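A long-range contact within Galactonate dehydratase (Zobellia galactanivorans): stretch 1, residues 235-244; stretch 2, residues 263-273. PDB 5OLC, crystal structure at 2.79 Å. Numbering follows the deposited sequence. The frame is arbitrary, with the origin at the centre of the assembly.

Stretch 1 235-244: DYDGYKRLRQ
Stretch 2 (263-273) KRLFDKDCVDI

Stretch 1 is a helix from Tyr236 through Gln244, continuing later in the chain, and it packs against a second helix and the irregular segment that follows it in stretch 2. The helix of stretch 1 has helical phi/psi, mostly close to -60/-45, with psi -57° at Tyr239 and about -30° at Asp237 and Gln244, and i to i+4 bonds such as Lys240 N to Tyr236 O (3.1 Å) and Arg243 N to Tyr239 O (2.9 Å). Asp235 caps its N-terminus: chi1 is t, and OD1 accepts a weak bond from Gly238 N (3.0 Å).

Stretch 2 opens within a helix that began earlier in the chain. After Lys268 (-101/12) the chain turns through Asp269, whose positive phi/psi of 46/41 redirects the backbone, then passes Cys270 (-70/-54), extended Val271 (-113/156) and Asp272 (-91/-36). Asp269 N still bonds Phe266 O (3.2 Å). The nearest CA atoms are those of Lys240 and Cys270, 4.5 Å apart; the stretches run broadly in the same sense, with Tyr236 beside Arg264 to Lys268 and Arg243 beside Asp269 to Asp272. The contact buries 678 Å² in all.

Arg243 covers the most surface. Its CA-to-CB bond points toward stretch 2, and from an off-rotamer chi1 of -142° the chain runs nearly extended (chi2 t, chi3 t, chi4 -170°), carrying the guanidinium to acceptors on Asp269 and Asp272. NH1 donates to the backbone carbonyl Asp269 O at 2.8 Å, which lies at the guanidinium edge, and more weakly to Asp269 OD1 at 3.0 Å, a salt bridge. NH2 donates to Asp272 OD1 at 3.1 Å, a second salt bridge; weak bonds from Arg243 NE to Asp272 OD1 (3.3 Å) and OD2 (3.4 Å) supplement it. One cation thus ties together two carboxylates and a carbonyl of the turn. Asp269 (chi1 -139°) points its CA-to-CB bond toward stretch 1, whereas Asp272 (chi1 m, chi2 -68°) starts sideways and brings its end nearer. Val271 O lies over one guanidinium face, 3.4 Å from Arg243 CZ; its approach to NH2 has too poor an angle for a hydrogen bond.

The CA-to-CB bond of Tyr236, next in buried area, points toward stretch 2 near the start of the helix (chi1 m, chi2 -72°). Leu265 (chi1 t) lies at the ring edge, its CD1 3.9 Å from Tyr236 CE1, while Cys270 SG approaches obliquely, 3.8 Å from Tyr236 CD1. Tyr236 OH, hydrogen-bonded elsewhere in the structure, lies 3.4 Å from Arg264 CD (chi1 106°, chi2 t, chi3 p), and Tyr236 CB rests 3.8 Å from Lys268 CD (chi1 m, chi2 t, chi3 99°, chi4 124°).

Cys270 (chi1 m) touches both tyrosines. Its CB lies 3.8 Å from Tyr239 CB (chi1 -93°, chi2 -87°), an apolar contact; Tyr239 CD1 continues to Val271 CG1 at 4.1 Å. Lys240, all t, runs alongside the turn, its CD 3.4 Å from Lys268 O. Asp237 OD1 and Lys268 NZ, of opposite charge, stand 4.5 Å apart, beyond salt-bridge range.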

# COMPACT_ATOMS: atom_id res chain seq x y z
N ASP A 235 -19.16 6.82 -4.76
CA ASP A 235 -18.37 7.41 -3.67
C ASP A 235 -17.92 6.34 -2.66
O ASP A 235 -18.35 6.36 -1.50
CB ASP A 235 -19.18 8.54 -2.98
CG ASP A 235 -18.44 9.45 -2.00
OD1 ASP A 235 -17.18 9.44 -1.98
OD2 ASP A 235 -19.12 10.22 -1.27
N TYR A 236 -17.03 5.42 -3.09
CA TYR A 236 -16.52 4.35 -2.22
C TYR A 236 -15.74 4.90 -1.03
O TYR A 236 -15.94 4.43 0.09
CB TYR A 236 -15.65 3.36 -3.01
CG TYR A 236 -16.35 2.63 -4.14
CD1 TYR A 236 -17.30 1.64 -3.88
CD2 TYR A 236 -15.99 2.86 -5.46
CE1 TYR A 236 -17.89 0.92 -4.92
CE2 TYR A 236 -16.57 2.14 -6.51
CZ TYR A 236 -17.52 1.17 -6.23
OH TYR A 236 -18.08 0.46 -7.28
N ASP A 237 -14.88 5.91 -1.27
CA ASP A 237 -14.09 6.57 -0.23
C ASP A 237 -14.99 7.28 0.79
O ASP A 237 -14.65 7.36 1.96
CB ASP A 237 -13.06 7.54 -0.83
CG ASP A 237 -11.90 6.90 -1.60
OD1 ASP A 237 -11.78 5.64 -1.58
OD2 ASP A 237 -11.10 7.65 -2.20
N GLY A 238 -16.16 7.73 0.33
CA GLY A 238 -17.15 8.38 1.17
C GLY A 238 -17.80 7.42 2.14
O GLY A 238 -17.96 7.76 3.31
N TYR A 239 -18.16 6.23 1.64
CA TYR A 239 -18.76 5.12 2.41
C TYR A 239 -17.79 4.74 3.54
O TYR A 239 -18.16 4.83 4.71
CB TYR A 239 -19.00 3.90 1.48
CG TYR A 239 -20.38 3.83 0.85
CD1 TYR A 239 -21.44 3.22 1.51
CD2 TYR A 239 -20.60 4.30 -0.44
CE1 TYR A 239 -22.71 3.13 0.93
CE2 TYR A 239 -21.87 4.23 -1.03
CZ TYR A 239 -22.92 3.65 -0.33
OH TYR A 239 -24.18 3.57 -0.90
N LYS A 240 -16.53 4.38 3.17
CA LYS A 240 -15.45 3.99 4.09
C LYS A 240 -15.25 5.01 5.22
O LYS A 240 -15.18 4.61 6.38
CB LYS A 240 -14.13 3.73 3.35
CG LYS A 240 -13.12 2.97 4.22
CD LYS A 240 -11.82 2.65 3.50
CE LYS A 240 -10.97 1.74 4.35
NZ LYS A 240 -10.01 0.95 3.52
N ARG A 241 -15.14 6.32 4.86
CA ARG A 241 -14.96 7.44 5.81
C ARG A 241 -16.16 7.53 6.77
O ARG A 241 -15.98 7.68 7.97
CB ARG A 241 -14.81 8.78 5.06
CG ARG A 241 -13.40 9.17 4.57
CD ARG A 241 -13.30 10.65 4.18
NE ARG A 241 -14.40 11.10 3.30
CZ ARG A 241 -14.31 11.25 1.98
NH1 ARG A 241 -13.16 11.03 1.35
NH2 ARG A 241 -15.38 11.64 1.28
N LEU A 242 -17.39 7.44 6.22
CA LEU A 242 -18.64 7.52 6.98
C LEU A 242 -18.70 6.42 8.02
O LEU A 242 -19.08 6.68 9.16
CB LEU A 242 -19.84 7.47 6.03
CG LEU A 242 -21.20 7.77 6.64
CD1 LEU A 242 -21.25 9.13 7.25
CD2 LEU A 242 -22.24 7.69 5.62
N ARG A 243 -18.29 5.20 7.62
CA ARG A 243 -18.22 4.01 8.47
C ARG A 243 -17.26 4.27 9.65
O ARG A 243 -17.55 3.87 10.78
CB ARG A 243 -17.71 2.84 7.62
CG ARG A 243 -18.36 1.51 7.93
CD ARG A 243 -17.65 0.42 7.18
NE ARG A 243 -17.87 -0.89 7.78
CZ ARG A 243 -17.21 -1.98 7.42
NH1 ARG A 243 -16.26 -1.92 6.50
NH2 ARG A 243 -17.48 -3.15 8.00
N GLN A 244 -16.14 4.97 9.38
CA GLN A 244 -15.10 5.32 10.36
C GLN A 244 -15.56 6.41 11.32
O GLN A 244 -15.13 6.41 12.47
CB GLN A 244 -13.80 5.77 9.65
CG GLN A 244 -13.03 4.62 8.99
CD GLN A 244 -11.91 5.01 8.05
OE1 GLN A 244 -11.78 6.17 7.62
NE2 GLN A 244 -11.08 4.04 7.68
N LYS A 263 -17.04 -7.59 -5.36
CA LYS A 263 -15.65 -7.80 -4.93
C LYS A 263 -14.99 -6.43 -4.73
O LYS A 263 -14.36 -6.21 -3.70
CB LYS A 263 -14.91 -8.68 -5.96
CG LYS A 263 -13.44 -8.38 -6.28
CD LYS A 263 -12.46 -8.93 -5.26
CE LYS A 263 -11.09 -9.18 -5.85
NZ LYS A 263 -10.34 -7.97 -6.31
N ARG A 264 -15.21 -5.49 -5.70
CA ARG A 264 -14.67 -4.13 -5.65
C ARG A 264 -15.28 -3.34 -4.49
O ARG A 264 -14.53 -2.61 -3.83
CB ARG A 264 -14.77 -3.43 -7.03
CG ARG A 264 -15.84 -2.33 -7.23
CD ARG A 264 -15.68 -1.61 -8.58
NE ARG A 264 -16.09 -2.40 -9.76
CZ ARG A 264 -15.28 -3.12 -10.54
NH1 ARG A 264 -15.77 -3.78 -11.59
NH2 ARG A 264 -13.97 -3.20 -10.28
N LEU A 265 -16.56 -3.55 -4.16
CA LEU A 265 -17.19 -2.88 -3.02
C LEU A 265 -16.56 -3.36 -1.70
O LEU A 265 -16.23 -2.54 -0.84
CB LEU A 265 -18.72 -3.11 -3.02
CG LEU A 265 -19.52 -2.47 -1.86
CD1 LEU A 265 -19.80 -1.02 -2.12
CD2 LEU A 265 -20.80 -3.19 -1.63
N PHE A 266 -16.38 -4.68 -1.57
CA PHE A 266 -15.82 -5.29 -0.37
C PHE A 266 -14.32 -5.01 -0.19
O PHE A 266 -13.86 -4.95 0.95
CB PHE A 266 -16.08 -6.82 -0.36
CG PHE A 266 -17.52 -7.29 -0.38
CD1 PHE A 266 -18.49 -6.68 0.41
CD2 PHE A 266 -17.88 -8.41 -1.12
CE1 PHE A 266 -19.81 -7.13 0.41
CE2 PHE A 266 -19.20 -8.87 -1.11
CZ PHE A 266 -20.15 -8.23 -0.34
N ASP A 267 -13.56 -4.85 -1.32
CA ASP A 267 -12.13 -4.60 -1.29
C ASP A 267 -11.82 -3.26 -0.67
O ASP A 267 -10.72 -3.06 -0.17
CB ASP A 267 -11.53 -4.64 -2.70
CG ASP A 267 -11.09 -6.01 -3.19
OD1 ASP A 267 -11.10 -6.96 -2.40
OD2 ASP A 267 -10.70 -6.11 -4.36
N LYS A 268 -12.80 -2.35 -0.71
CA LYS A 268 -12.66 -1.01 -0.20
C LYS A 268 -13.29 -0.81 1.19
O LYS A 268 -13.41 0.33 1.64
CB LYS A 268 -13.18 0.01 -1.23
CG LYS A 268 -12.51 -0.05 -2.60
CD LYS A 268 -12.48 1.32 -3.29
CE LYS A 268 -11.14 2.05 -3.17
NZ LYS A 268 -10.58 2.42 -4.50
N ASP A 269 -13.66 -1.92 1.88
CA ASP A 269 -14.24 -1.91 3.24
C ASP A 269 -15.38 -0.85 3.44
O ASP A 269 -15.46 -0.20 4.49
CB ASP A 269 -13.12 -1.76 4.31
CG ASP A 269 -13.25 -2.63 5.56
OD1 ASP A 269 -13.98 -3.66 5.50
OD2 ASP A 269 -12.62 -2.28 6.60
N CYS A 270 -16.25 -0.71 2.41
CA CYS A 270 -17.34 0.27 2.33
C CYS A 270 -18.50 0.02 3.27
O CYS A 270 -18.92 0.93 3.99
CB CYS A 270 -17.84 0.38 0.89
SG CYS A 270 -16.54 0.66 -0.32
N VAL A 271 -19.06 -1.20 3.21
CA VAL A 271 -20.28 -1.54 3.94
C VAL A 271 -20.11 -2.57 5.06
O VAL A 271 -19.20 -3.39 5.06
CB VAL A 271 -21.39 -1.99 2.94
CG1 VAL A 271 -21.78 -0.85 2.01
CG2 VAL A 271 -21.00 -3.23 2.16
N ASP A 272 -21.06 -2.49 6.02
CA ASP A 272 -21.25 -3.41 7.12
C ASP A 272 -22.23 -4.49 6.61
O ASP A 272 -22.09 -5.66 6.98
CB ASP A 272 -21.85 -2.67 8.33
CG ASP A 272 -20.85 -1.87 9.13
OD1 ASP A 272 -19.98 -2.50 9.78
OD2 ASP A 272 -20.95 -0.64 9.13
N ILE A 273 -23.21 -4.08 5.76
CA ILE A 273 -24.26 -4.92 5.15
C ILE A 273 -24.29 -4.69 3.64
O ILE A 273 -24.45 -3.55 3.21
CB ILE A 273 -25.68 -4.62 5.73
CG1 ILE A 273 -25.74 -4.68 7.26
CG2 ILE A 273 -26.73 -5.51 5.10
CD1 ILE A 273 -26.07 -3.42 7.87